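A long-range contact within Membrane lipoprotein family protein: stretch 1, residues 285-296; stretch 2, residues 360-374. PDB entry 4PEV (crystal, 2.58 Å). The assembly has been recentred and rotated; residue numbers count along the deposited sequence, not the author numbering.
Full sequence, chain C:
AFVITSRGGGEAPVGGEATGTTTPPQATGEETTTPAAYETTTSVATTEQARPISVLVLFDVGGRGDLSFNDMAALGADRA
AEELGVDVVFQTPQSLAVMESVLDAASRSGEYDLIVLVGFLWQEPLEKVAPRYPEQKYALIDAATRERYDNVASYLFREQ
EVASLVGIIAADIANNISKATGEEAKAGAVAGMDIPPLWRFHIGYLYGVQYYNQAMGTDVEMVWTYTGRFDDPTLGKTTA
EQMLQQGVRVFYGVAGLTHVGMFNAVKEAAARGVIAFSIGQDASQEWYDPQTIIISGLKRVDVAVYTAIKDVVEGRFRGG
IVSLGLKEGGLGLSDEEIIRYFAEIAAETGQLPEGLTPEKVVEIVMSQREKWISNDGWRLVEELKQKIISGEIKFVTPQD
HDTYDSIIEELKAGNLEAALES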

# COMPACT_ATOMS: atom_id res chain seq x y z
N GLN C 285 -4.02 -3.68 -8.82
CA GLN C 285 -3.43 -4.95 -9.24
C GLN C 285 -4.45 -5.95 -9.79
O GLN C 285 -4.13 -7.13 -9.95
CB GLN C 285 -2.65 -5.55 -8.07
CG GLN C 285 -1.51 -4.66 -7.59
CD GLN C 285 -0.87 -5.17 -6.32
OE1 GLN C 285 -1.48 -5.17 -5.26
NE2 GLN C 285 0.36 -5.62 -6.42
N GLU C 286 -5.66 -5.47 -10.10
CA GLU C 286 -6.75 -6.34 -10.53
C GLU C 286 -6.37 -7.10 -11.79
O GLU C 286 -6.70 -8.28 -11.95
CB GLU C 286 -8.03 -5.52 -10.78
CG GLU C 286 -8.76 -5.05 -9.51
CD GLU C 286 -8.31 -3.70 -8.98
OE1 GLU C 286 -7.11 -3.36 -9.09
OE2 GLU C 286 -9.16 -2.98 -8.42
N TRP C 287 -5.65 -6.42 -12.66
CA TRP C 287 -5.17 -6.99 -13.92
C TRP C 287 -4.41 -8.30 -13.74
O TRP C 287 -4.36 -9.09 -14.67
CB TRP C 287 -4.26 -5.98 -14.65
CG TRP C 287 -3.01 -5.68 -13.91
CD1 TRP C 287 -2.81 -4.67 -13.05
CD2 TRP C 287 -1.80 -6.45 -13.93
NE1 TRP C 287 -1.55 -4.74 -12.53
CE2 TRP C 287 -0.91 -5.83 -13.06
CE3 TRP C 287 -1.39 -7.61 -14.62
CZ2 TRP C 287 0.38 -6.31 -12.84
CZ3 TRP C 287 -0.12 -8.09 -14.41
CH2 TRP C 287 0.75 -7.44 -13.52
N TYR C 288 -3.81 -8.52 -12.58
CA TYR C 288 -3.01 -9.74 -12.38
C TYR C 288 -3.91 -10.99 -12.47
O TYR C 288 -3.56 -11.96 -13.15
CB TYR C 288 -2.20 -9.67 -11.08
CG TYR C 288 -1.29 -10.87 -10.83
CD1 TYR C 288 -0.04 -10.97 -11.44
CD2 TYR C 288 -1.68 -11.89 -9.97
CE1 TYR C 288 0.78 -12.06 -11.22
CE2 TYR C 288 -0.86 -12.98 -9.74
CZ TYR C 288 0.37 -13.07 -10.36
OH TYR C 288 1.17 -14.16 -10.12
N ASP C 289 -5.06 -10.94 -11.81
CA ASP C 289 -6.15 -11.92 -12.02
C ASP C 289 -7.46 -11.28 -11.58
O ASP C 289 -7.71 -11.18 -10.39
CB ASP C 289 -5.94 -13.22 -11.25
CG ASP C 289 -7.15 -14.16 -11.38
OD1 ASP C 289 -7.86 -14.15 -12.41
OD2 ASP C 289 -7.41 -14.90 -10.42
N PRO C 290 -8.30 -10.88 -12.54
CA PRO C 290 -9.47 -10.07 -12.18
C PRO C 290 -10.66 -10.86 -11.59
O PRO C 290 -11.52 -10.28 -10.93
CB PRO C 290 -9.86 -9.42 -13.52
CG PRO C 290 -8.84 -9.87 -14.52
CD PRO C 290 -8.27 -11.13 -13.99
N GLN C 291 -10.70 -12.16 -11.83
CA GLN C 291 -11.73 -13.01 -11.25
C GLN C 291 -11.62 -12.99 -9.74
O GLN C 291 -12.63 -12.92 -9.05
CB GLN C 291 -11.60 -14.45 -11.76
CG GLN C 291 -12.08 -14.68 -13.19
CD GLN C 291 -11.24 -15.72 -13.94
OE1 GLN C 291 -10.02 -15.77 -13.79
NE2 GLN C 291 -11.90 -16.54 -14.75
N THR C 292 -10.40 -13.03 -9.22
CA THR C 292 -10.18 -13.05 -7.76
C THR C 292 -9.73 -11.71 -7.14
O THR C 292 -9.95 -11.48 -5.94
CB THR C 292 -9.18 -14.16 -7.37
OG1 THR C 292 -7.89 -13.90 -7.94
CG2 THR C 292 -9.71 -15.55 -7.83
N ILE C 293 -9.08 -10.84 -7.92
CA ILE C 293 -8.57 -9.58 -7.38
C ILE C 293 -9.62 -8.52 -7.62
O ILE C 293 -9.66 -7.91 -8.67
CB ILE C 293 -7.20 -9.17 -7.99
CG1 ILE C 293 -6.20 -10.31 -7.77
CG2 ILE C 293 -6.65 -7.92 -7.32
CD1 ILE C 293 -4.92 -10.18 -8.57
N ILE C 294 -10.47 -8.32 -6.63
CA ILE C 294 -11.71 -7.58 -6.84
C ILE C 294 -11.56 -6.06 -6.71
O ILE C 294 -12.33 -5.31 -7.30
CB ILE C 294 -12.80 -8.13 -5.89
CG1 ILE C 294 -14.20 -7.85 -6.43
CG2 ILE C 294 -12.63 -7.60 -4.48
CD1 ILE C 294 -15.31 -8.31 -5.50
N ILE C 295 -10.55 -5.60 -5.97
CA ILE C 295 -10.35 -4.18 -5.72
C ILE C 295 -8.94 -3.95 -5.20
O ILE C 295 -8.28 -4.89 -4.79
CB ILE C 295 -11.39 -3.63 -4.71
CG1 ILE C 295 -11.47 -2.10 -4.77
CG2 ILE C 295 -11.08 -4.09 -3.29
CD1 ILE C 295 -12.86 -1.56 -4.49
N SER C 296 -8.47 -2.71 -5.23
CA SER C 296 -7.13 -2.39 -4.74
C SER C 296 -7.14 -1.09 -3.94
O SER C 296 -7.72 -0.09 -4.38
CB SER C 296 -6.14 -2.27 -5.91
OG SER C 296 -6.10 -3.46 -6.70
N LYS C 360 -11.35 -5.95 -21.20
CA LYS C 360 -11.90 -7.16 -20.60
C LYS C 360 -11.61 -7.23 -19.08
O LYS C 360 -12.44 -7.72 -18.32
CB LYS C 360 -11.40 -8.41 -21.35
CG LYS C 360 -11.98 -9.75 -20.90
CD LYS C 360 -13.50 -9.75 -20.68
CE LYS C 360 -14.31 -10.38 -21.81
NZ LYS C 360 -14.45 -11.86 -21.62
N VAL C 361 -10.47 -6.72 -18.64
CA VAL C 361 -10.15 -6.70 -17.20
C VAL C 361 -11.17 -5.87 -16.42
O VAL C 361 -11.59 -6.28 -15.36
CB VAL C 361 -8.73 -6.15 -16.92
CG1 VAL C 361 -8.57 -5.73 -15.46
CG2 VAL C 361 -7.67 -7.17 -17.30
N VAL C 362 -11.56 -4.72 -16.94
CA VAL C 362 -12.53 -3.88 -16.25
C VAL C 362 -13.90 -4.55 -16.20
O VAL C 362 -14.54 -4.58 -15.15
CB VAL C 362 -12.68 -2.50 -16.92
CG1 VAL C 362 -13.70 -1.65 -16.17
CG2 VAL C 362 -11.35 -1.78 -16.94
N GLU C 363 -14.36 -5.09 -17.33
CA GLU C 363 -15.67 -5.75 -17.37
C GLU C 363 -15.80 -6.81 -16.28
O GLU C 363 -16.82 -6.88 -15.59
CB GLU C 363 -15.94 -6.38 -18.74
CG GLU C 363 -16.24 -5.37 -19.84
CD GLU C 363 -16.15 -5.98 -21.23
OE1 GLU C 363 -16.16 -7.24 -21.36
OE2 GLU C 363 -16.06 -5.20 -22.21
N ILE C 364 -14.74 -7.59 -16.10
CA ILE C 364 -14.75 -8.69 -15.15
C ILE C 364 -14.75 -8.21 -13.70
O ILE C 364 -15.42 -8.79 -12.87
CB ILE C 364 -13.57 -9.66 -15.34
CG1 ILE C 364 -13.61 -10.29 -16.74
CG2 ILE C 364 -13.61 -10.74 -14.26
CD1 ILE C 364 -12.44 -11.20 -17.02
N VAL C 365 -14.00 -7.17 -13.38
CA VAL C 365 -13.96 -6.71 -12.00
C VAL C 365 -15.32 -6.12 -11.63
O VAL C 365 -15.86 -6.41 -10.56
CB VAL C 365 -12.86 -5.66 -11.74
CG1 VAL C 365 -12.91 -5.19 -10.29
CG2 VAL C 365 -11.48 -6.21 -12.06
N MSE C 366 -15.88 -5.31 -12.52
CA MSE C 366 -17.16 -4.64 -12.27
C MSE C 366 -18.25 -5.65 -12.15
O MSE C 366 -19.23 -5.44 -11.43
CB MSE C 366 -17.52 -3.69 -13.40
CG MSE C 366 -16.54 -2.53 -13.58
SE MSE C 366 -16.27 -1.53 -11.90
CE MSE C 366 -14.41 -0.92 -12.10
N SER C 367 -18.10 -6.75 -12.86
CA SER C 367 -19.04 -7.85 -12.78
C SER C 367 -19.05 -8.41 -11.37
O SER C 367 -20.11 -8.61 -10.81
CB SER C 367 -18.65 -8.94 -13.78
OG SER C 367 -19.61 -9.96 -13.83
N GLN C 368 -17.86 -8.61 -10.80
CA GLN C 368 -17.71 -9.23 -9.46
C GLN C 368 -18.05 -8.31 -8.28
O GLN C 368 -18.48 -8.76 -7.22
CB GLN C 368 -16.28 -9.74 -9.28
CG GLN C 368 -15.85 -10.79 -10.31
CD GLN C 368 -16.27 -12.19 -9.92
OE1 GLN C 368 -17.44 -12.56 -10.02
NE2 GLN C 368 -15.32 -12.98 -9.48
N ARG C 369 -17.84 -7.01 -8.47
CA ARG C 369 -18.26 -6.01 -7.50
C ARG C 369 -19.78 -5.87 -7.44
O ARG C 369 -20.32 -5.57 -6.37
CB ARG C 369 -17.65 -4.67 -7.87
CG ARG C 369 -16.13 -4.64 -7.76
CD ARG C 369 -15.61 -3.22 -7.93
NE ARG C 369 -14.15 -3.17 -7.96
CZ ARG C 369 -13.45 -2.04 -8.08
NH1 ARG C 369 -14.08 -0.87 -8.19
NH2 ARG C 369 -12.12 -2.09 -8.12
N GLU C 370 -20.46 -6.03 -8.57
CA GLU C 370 -21.93 -6.14 -8.59
C GLU C 370 -22.38 -7.38 -7.80
O GLU C 370 -23.35 -7.32 -7.08
CB GLU C 370 -22.49 -6.22 -10.02
CG GLU C 370 -22.49 -4.90 -10.79
CD GLU C 370 -22.50 -5.07 -12.32
OE1 GLU C 370 -22.51 -6.23 -12.80
OE2 GLU C 370 -22.48 -4.05 -13.05
N LYS C 371 -21.65 -8.49 -7.94
CA LYS C 371 -22.04 -9.76 -7.33
C LYS C 371 -21.72 -9.90 -5.86
O LYS C 371 -22.44 -10.59 -5.14
CB LYS C 371 -21.36 -10.92 -8.03
CG LYS C 371 -21.99 -11.35 -9.34
CD LYS C 371 -21.35 -12.65 -9.84
CE LYS C 371 -22.24 -13.42 -10.80
NZ LYS C 371 -22.12 -12.91 -12.20
N TRP C 372 -20.62 -9.29 -5.40
CA TRP C 372 -20.09 -9.60 -4.06
C TRP C 372 -19.86 -8.42 -3.13
O TRP C 372 -19.38 -8.61 -2.01
CB TRP C 372 -18.79 -10.39 -4.18
CG TRP C 372 -19.00 -11.72 -4.79
CD1 TRP C 372 -18.72 -12.08 -6.06
CD2 TRP C 372 -19.53 -12.88 -4.15
NE1 TRP C 372 -19.04 -13.39 -6.26
CE2 TRP C 372 -19.54 -13.91 -5.11
CE3 TRP C 372 -20.00 -13.15 -2.86
CZ2 TRP C 372 -20.00 -15.21 -4.82
CZ3 TRP C 372 -20.47 -14.43 -2.58
CH2 TRP C 372 -20.47 -15.45 -3.56
N ILE C 373 -20.20 -7.21 -3.56
CA ILE C 373 -20.13 -6.07 -2.66
C ILE C 373 -21.53 -5.45 -2.61
O ILE C 373 -21.97 -4.84 -3.56
CB ILE C 373 -19.06 -5.04 -3.10
CG1 ILE C 373 -17.72 -5.74 -3.43
CG2 ILE C 373 -18.85 -3.98 -2.01
CD1 ILE C 373 -16.52 -4.82 -3.62
N SER C 374 -22.21 -5.61 -1.48
CA SER C 374 -23.56 -5.06 -1.29
C SER C 374 -23.55 -3.53 -1.29
O SER C 374 -22.49 -2.89 -1.13
CB SER C 374 -24.16 -5.56 0.04
OG SER C 374 -23.55 -4.92 1.16

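A loop and the start of the strand that follows it pack against one side of a helix, joined by a row of aliphatic contacts and by polar side chains of the helix that reach backbone carbonyls of the first stretch. The strand segment 293-296 runs almost perpendicular to helix 360-372, at 92° with a closest axial approach of 8.2 Å, so the two cross rather than run alongside each other. The contact extends along the helix because the preceding loop also lies against it, bringing the CA atoms of Pro-290 and Val-365 within 5.6 Å.

Pro-290 anchors the loop. Its CA-to-CB bond points toward the helix, and its CG lies 4.0 Å from Val-361 CG2 and its CB 4.0 Å from Ile-364 CG2 and 3.9 Å from Val-365 CG2. These branched side chains, spaced three and four residues apart, share one side of the helix and offer methyl groups to the puckered ring. Farther along, Ile-294 extends its side chain in a tt rotamer, and its CD1 comes 4.1 Å from Ile-373 CG1 and 4.3 Å from Trp-372 CB.

Carbonyls of the loop and strand that face the helix can be satisfied by donors, which the helix backbone, bonded within itself, cannot readily supply. Longer side chains do so here: Gln-368 NE2 donates to Gln-291 O at 2.7 Å, and Arg-369 NE to Ile-294 O at 2.9 Å, with a weak second bond from Arg-369 NH2 to the same Ile-294 O at 3.3 Å. Arg-369 suits this buried site because its guanidinium also meets a charge: its NH2 forms a salt bridge with Glu-286 OE2 at 3.1 Å. Both oxygens lie near the guanidinium plane, leaving a face for Ile-295, whose CG1 is 3.4 Å from Arg-369 NH2. Within the first stretch, Ser-296 OG donates to Glu-286 OE1 at 2.6 Å, helping to hold the carboxylate.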